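Local coordinates for protein EST1E (Clostridium proteoclasticum, PDB 2WTM) that hydrolyses ester bonds as a promiscuous feruloyl esterase of the alpha/beta-hydrolase clan, probably releasing ferulic acid from plant material in the rumen, at residues 105-110 / 227-232; 130-135 / 198-203. One frame throughout, in Å; residues are numbered along the deposited sequence.

Interaction 1: residues 105-110 / 227-232. With PO4 (phosphate ion), chain E.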
loop_
_atom_site.group_PDB
_atom_site.type_symbol
_atom_site.label_atom_id
_atom_site.label_comp_id
_atom_site.label_asym_id
_atom_site.label_seq_id
_atom_site.Cartn_x
_atom_site.Cartn_y
_atom_site.Cartn_z
ATOM N N ALA A 105 -16.717 9.512 -2.920
ATOM C CA ALA A 105 -16.919 10.402 -1.715
ATOM C C ALA A 105 -16.502 9.590 -0.477
ATOM O O ALA A 105 -16.543 8.370 -0.472
ATOM C CB ALA A 105 -18.422 10.848 -1.570
ATOM N N GLY A 106 -16.025 10.279 0.550
ATOM C CA GLY A 106 -15.596 9.617 1.779
ATOM C C GLY A 106 -15.449 10.564 2.914
ATOM O O GLY A 106 -15.140 11.699 2.647
ATOM N N HIS A 107 -15.635 10.090 4.148
ATOM C CA HIS A 107 -15.464 10.918 5.331
ATOM C C HIS A 107 -14.195 10.588 6.106
ATOM O O HIS A 107 -13.923 9.405 6.410
ATOM C CB HIS A 107 -16.715 10.750 6.194
ATOM C CG HIS A 107 -16.730 11.632 7.409
ATOM N ND1 HIS A 107 -16.416 11.165 8.670
ATOM C CD2 HIS A 107 -16.945 12.955 7.535
ATOM C CE1 HIS A 107 -16.488 12.176 9.523
ATOM N NE2 HIS A 107 -16.806 13.266 8.857
ATOM N N SER A 108 -13.452 11.656 6.465
ATOM C CA SER A 108 -12.332 11.589 7.393
ATOM C C SER A 108 -11.246 10.620 6.873
ATOM O O SER A 108 -10.729 10.885 5.831
ATOM C CB SER A 108 -12.782 11.330 8.835
ATOM O OG SER A 108 -11.689 11.632 9.715
ATOM N N GLN A 109 -10.926 9.529 7.565
ATOM C CA GLN A 109 -10.019 8.541 6.935
ATOM C C GLN A 109 -10.508 8.043 5.595
ATOM O O GLN A 109 -9.739 7.780 4.682
ATOM C CB GLN A 109 -9.694 7.358 7.832
ATOM C CG GLN A 109 -8.721 6.386 7.214
ATOM C CD GLN A 109 -8.246 5.366 8.267
ATOM O OE1 GLN A 109 -7.395 5.792 9.108
ATOM N NE2 GLN A 109 -8.619 4.130 8.219
ATOM N N GLY A 110 -11.825 7.959 5.389
ATOM C CA GLY A 110 -12.405 7.629 4.103
ATOM C C GLY A 110 -12.237 8.713 3.063
ATOM O O GLY A 110 -12.138 8.441 1.891
ATOM N N THR A 227 -18.878 20.434 13.651
ATOM C CA THR A 227 -18.017 19.435 14.218
ATOM C C THR A 227 -17.559 18.441 13.114
ATOM O O THR A 227 -17.891 18.538 11.931
ATOM C CB THR A 227 -18.764 18.704 15.334
ATOM O OG1 THR A 227 -19.855 17.958 14.792
ATOM C CG2 THR A 227 -19.355 19.739 16.343
ATOM N N HIS A 228 -16.769 17.511 13.561
ATOM C CA HIS A 228 -16.202 16.500 12.643
ATOM C C HIS A 228 -17.254 15.727 11.867
ATOM O O HIS A 228 -17.033 15.425 10.695
ATOM C CB HIS A 228 -15.337 15.544 13.445
ATOM C CG HIS A 228 -14.531 14.601 12.609
ATOM N ND1 HIS A 228 -13.759 15.009 11.546
ATOM C CD2 HIS A 228 -14.387 13.248 12.691
ATOM C CE1 HIS A 228 -13.187 13.946 10.992
ATOM N NE2 HIS A 228 -13.558 12.871 11.660
ATOM N N CYS A 229 -18.339 15.346 12.537
ATOM C CA CYS A 229 -19.440 14.603 11.886
ATOM C C CYS A 229 -20.682 15.437 11.670
ATOM O O CYS A 229 -21.791 14.895 11.475
ATOM C CB CYS A 229 -19.812 13.346 12.657
ATOM S SG CYS A 229 -18.540 12.088 12.785
ATOM N N TYR A 230 -20.511 16.754 11.697
ATOM C CA TYR A 230 -21.586 17.681 11.356
ATOM C C TYR A 230 -22.812 17.564 12.293
ATOM O O TYR A 230 -23.966 17.367 11.856
ATOM C CB TYR A 230 -21.950 17.572 9.869
ATOM C CG TYR A 230 -20.785 17.210 8.983
ATOM C CD1 TYR A 230 -19.706 18.078 8.834
ATOM C CD2 TYR A 230 -20.740 16.019 8.300
ATOM C CE1 TYR A 230 -18.657 17.774 7.977
ATOM C CE2 TYR A 230 -19.687 15.713 7.449
ATOM C CZ TYR A 230 -18.646 16.570 7.331
ATOM O OH TYR A 230 -17.548 16.344 6.511
ATOM N N ASP A 231 -22.540 17.695 13.576
ATOM C CA ASP A 231 -23.584 17.520 14.607
ATOM C C ASP A 231 -24.603 18.652 14.439
ATOM O O ASP A 231 -25.807 18.432 14.643
ATOM C CB ASP A 231 -23.002 17.585 15.998
ATOM C CG ASP A 231 -22.090 16.442 16.335
ATOM O OD1 ASP A 231 -22.159 15.377 15.725
ATOM O OD2 ASP A 231 -21.345 16.599 17.316
ATOM N N HIS A 232 -24.151 19.851 14.060
ATOM C CA HIS A 232 -25.062 21.012 14.005
ATOM C C HIS A 232 -25.735 21.278 12.677
ATOM O O HIS A 232 -26.888 21.767 12.621
ATOM C CB HIS A 232 -24.345 22.315 14.395
ATOM C CG HIS A 232 -23.469 22.195 15.599
ATOM N ND1 HIS A 232 -22.255 22.850 15.685
ATOM C CD2 HIS A 232 -23.615 21.515 16.760
ATOM C CE1 HIS A 232 -21.693 22.570 16.844
ATOM N NE2 HIS A 232 -22.487 21.749 17.508
HETATM P P PO4 E . -12.556 9.111 11.493
HETATM O O1 PO4 E . -14.058 8.925 11.305
HETATM O O2 PO4 E . -12.320 8.330 12.764
HETATM O O3 PO4 E . -12.248 10.556 11.861
HETATM O O4 PO4 E . -11.679 8.702 10.275
#
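A phosphate ion, probably taken up from the crystallisation liquor, sits between the two segments and is gripped from both. S108 OG gives a very short hydrogen bond of 2.5 Å to PO4 O3, and the same oxygen accepts from H228 NE2 at 2.7 Å. A second oxygen of the ion, O4, accepts from Q109 N at 2.9 Å along a nearly straight line; the backbone N of F36 also donates to the ion. S108 OG and PO4 O3 both lie at the edge of the H228 imidazole, near its plane, with S108 OG 3.0 Å from H228 NE2. S108 carries its hydroxyl on a tight turn between strand 99-107 and helix 109-120, with positive phi (59°) and OG anti to its own N. The G106-H107-S108-Q109-G110 sequence and the strained strand-to-helix turn fit the nucleophile elbow (GxSxG) of the alpha/beta-hydrolase fold, so this is probably that elbow, and S108 and H228 are placed as the nucleophile and base of a Ser-His-Asp triad would be. The phosphate, bonded to the N-H groups of Q109 and F36, is consistent with an occupied oxyanion hole. H107, at the first variable position, bonds to the 227-232 loop: its CG is anti to N, and NE2 donates to H228 O at 2.8 Å, the acceptor lying in the H107 ring plane but the donor standing above the carbonyl plane. The H107 ring crosses that of H228 obliquely, planes at 46°, putting CE1 over one face of H228 near the rim. Y230 comes in tip to tip, its OH at the edge of the H107 ring, 3.6 Å from H107 CD2, while that hydroxyl is hydrogen-bonded to S132 OG. C229 SG approaches H107 CE1 at 3.9 Å.

Interaction 2: residues 130-135 / 198-203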
loop_
_atom_site.group_PDB
_atom_site.type_symbol
_atom_site.label_atom_id
_atom_site.label_comp_id
_atom_site.label_asym_id
_atom_site.label_seq_id
_atom_site.Cartn_x
_atom_site.Cartn_y
_atom_site.Cartn_z
ATOM N N PRO A 130 -14.172 14.684 -0.845
ATOM C CA PRO A 130 -13.650 14.365 0.481
ATOM C C PRO A 130 -14.370 15.180 1.544
ATOM O O PRO A 130 -14.234 16.392 1.579
ATOM C CB PRO A 130 -12.160 14.714 0.340
ATOM C CG PRO A 130 -11.940 14.889 -1.103
ATOM C CD PRO A 130 -13.228 15.503 -1.583
ATOM N N LEU A 131 -15.017 14.493 2.464
ATOM C CA LEU A 131 -15.779 15.099 3.558
ATOM C C LEU A 131 -14.895 15.114 4.831
ATOM O O LEU A 131 -14.506 14.039 5.269
ATOM C CB LEU A 131 -17.065 14.327 3.767
ATOM C CG LEU A 131 -18.010 14.263 2.602
ATOM C CD1 LEU A 131 -19.114 13.220 2.780
ATOM C CD2 LEU A 131 -18.566 15.614 2.200
ATOM N N SER A 132 -14.462 16.330 5.291
ATOM C CA SER A 132 -13.552 16.467 6.431
ATOM C C SER A 132 -12.426 15.444 6.365
ATOM O O SER A 132 -12.201 14.667 7.313
ATOM C CB SER A 132 -14.380 16.320 7.727
ATOM O OG SER A 132 -15.454 17.326 7.708
ATOM N N PRO A 133 -11.704 15.462 5.225
ATOM C CA PRO A 133 -10.729 14.392 5.025
ATOM C C PRO A 133 -9.597 14.415 6.008
ATOM O O PRO A 133 -9.092 15.508 6.330
ATOM C CB PRO A 133 -10.244 14.660 3.620
ATOM C CG PRO A 133 -10.437 16.113 3.404
ATOM C CD PRO A 133 -11.683 16.420 4.094
ATOM N N ALA A 134 -9.231 13.278 6.545
ATOM C CA ALA A 134 -8.090 13.187 7.461
ATOM C C ALA A 134 -6.790 13.167 6.684
ATOM O O ALA A 134 -5.951 12.261 6.893
ATOM C CB ALA A 134 -8.215 11.930 8.345
ATOM N N ALA A 135 -6.578 14.171 5.828
ATOM C CA ALA A 135 -5.493 14.151 4.853
ATOM C C ALA A 135 -4.115 14.366 5.478
ATOM O O ALA A 135 -3.083 14.131 4.816
ATOM C CB ALA A 135 -5.722 15.208 3.829
ATOM N N ASP A 198 -15.627 24.145 10.554
ATOM C CA ASP A 198 -14.517 24.930 11.103
ATOM C C ASP A 198 -14.300 24.781 12.621
ATOM O O ASP A 198 -13.355 25.369 13.142
ATOM C CB ASP A 198 -14.574 26.400 10.649
ATOM C CG ASP A 198 -15.731 27.175 11.233
ATOM O OD1 ASP A 198 -16.328 26.778 12.247
ATOM O OD2 ASP A 198 -16.034 28.171 10.559
ATOM N N GLN A 199 -15.111 24.016 13.319
ATOM C CA GLN A 199 -14.852 23.624 14.673
ATOM C C GLN A 199 -14.604 22.108 14.784
ATOM O O GLN A 199 -14.969 21.477 15.766
ATOM C CB GLN A 199 -16.021 24.064 15.552
ATOM C CG GLN A 199 -16.139 25.580 15.664
ATOM C CD GLN A 199 -15.036 26.211 16.530
ATOM O OE1 GLN A 199 -14.366 25.510 17.293
ATOM N NE2 GLN A 199 -14.866 27.519 16.436
ATOM N N ASP A 200 -13.973 21.524 13.758
ATOM C CA ASP A 200 -13.693 20.099 13.736
ATOM C C ASP A 200 -12.627 19.805 14.778
ATOM O O ASP A 200 -11.530 20.312 14.714
ATOM C CB ASP A 200 -13.257 19.669 12.316
ATOM C CG ASP A 200 -13.140 18.156 12.123
ATOM O OD1 ASP A 200 -12.635 17.441 12.991
ATOM O OD2 ASP A 200 -13.571 17.697 11.050
ATOM N N GLU A 201 -13.011 18.996 15.745
ATOM C CA GLU A 201 -12.194 18.644 16.890
ATOM C C GLU A 201 -11.226 17.505 16.599
ATOM O O GLU A 201 -10.470 17.096 17.483
ATOM C CB GLU A 201 -13.160 18.188 18.029
ATOM C CG GLU A 201 -14.003 16.806 17.841
ATOM C CD GLU A 201 -15.249 16.866 16.922
ATOM O OE1 GLU A 201 -15.404 17.806 16.134
ATOM O OE2 GLU A 201 -16.050 15.902 16.961
ATOM N N ALA A 202 -11.359 16.899 15.427
ATOM C CA ALA A 202 -10.686 15.622 15.160
ATOM C C ALA A 202 -9.604 15.792 14.145
ATOM O O ALA A 202 -8.529 15.203 14.294
ATOM C CB ALA A 202 -11.699 14.602 14.695
ATOM N N VAL A 203 -9.893 16.532 13.086
ATOM C CA VAL A 203 -8.917 16.804 12.013
ATOM C C VAL A 203 -8.982 18.265 11.644
ATOM O O VAL A 203 -10.083 18.834 11.451
ATOM C CB VAL A 203 -9.159 15.775 10.793
ATOM C CG1 VAL A 203 -9.163 14.347 11.315
ATOM C CG2 VAL A 203 -10.438 16.021 10.099
HETATM O O HOH W 1 -15.907 18.675 10.007
#
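The two carboxylate oxygens of D200 serve different partners. With CG anti to the backbone N (chi1 -171°), OD1 folds back over its own loop and takes two backbone N-H groups. A202 N, 2.8 Å from D200 OD1, arrives nearly along the C-O axis; V203 N, 2.9 Å from D200 OD1, comes from above the carboxylate plane. OD2 faces the 130-135 segment, 3.7 Å from S132 CB, and a water bridges the gap: it donates to D200 OD2 and accepts from S132 OG, each at 2.7 Å. S132 OG lies beside its own N (chi1 -57°), and it is also hydrogen-bonded to Y230 OH. The V203 side chain splits its methyls: CG1, anti to the carbonyl carbon, meets CB of A134, the central residue of an inverse gamma turn, at 3.9 Å, whereas CG2, in the crowded position between N and the carbonyl carbon, rests 3.6 Å from S132 O. With OD1 held in the Asx turn, OD2 accepts from H228 ND1 as well as from the water, the arrangement expected of the acid in the Ser-His-Asp triad of an alpha/beta-hydrolase, carried on the loop after strand 192-197.

In the fold
The centres of the two interactions lie about 6 Å apart, on the same side of the chain's centre, where neighbouring strands 99-107, 125-131 and 192-197 of the mixed sheet run out into loops. Along the chain the order is 105-110, 130-135, 198-203, 227-232, so interaction 2 falls wholly between the halves of interaction 1. Two side-chain bonds join them: H228 ND1 to D200 OD2, 2.7 Å, and Y230 OH to S132 OG, 2.6 Å. The first links histidine to acid, completing the probable triad with S108; the second joins the 227-232 loop to the residue just after strand 125-131. Residues far apart in sequence thus converge on one probable active site.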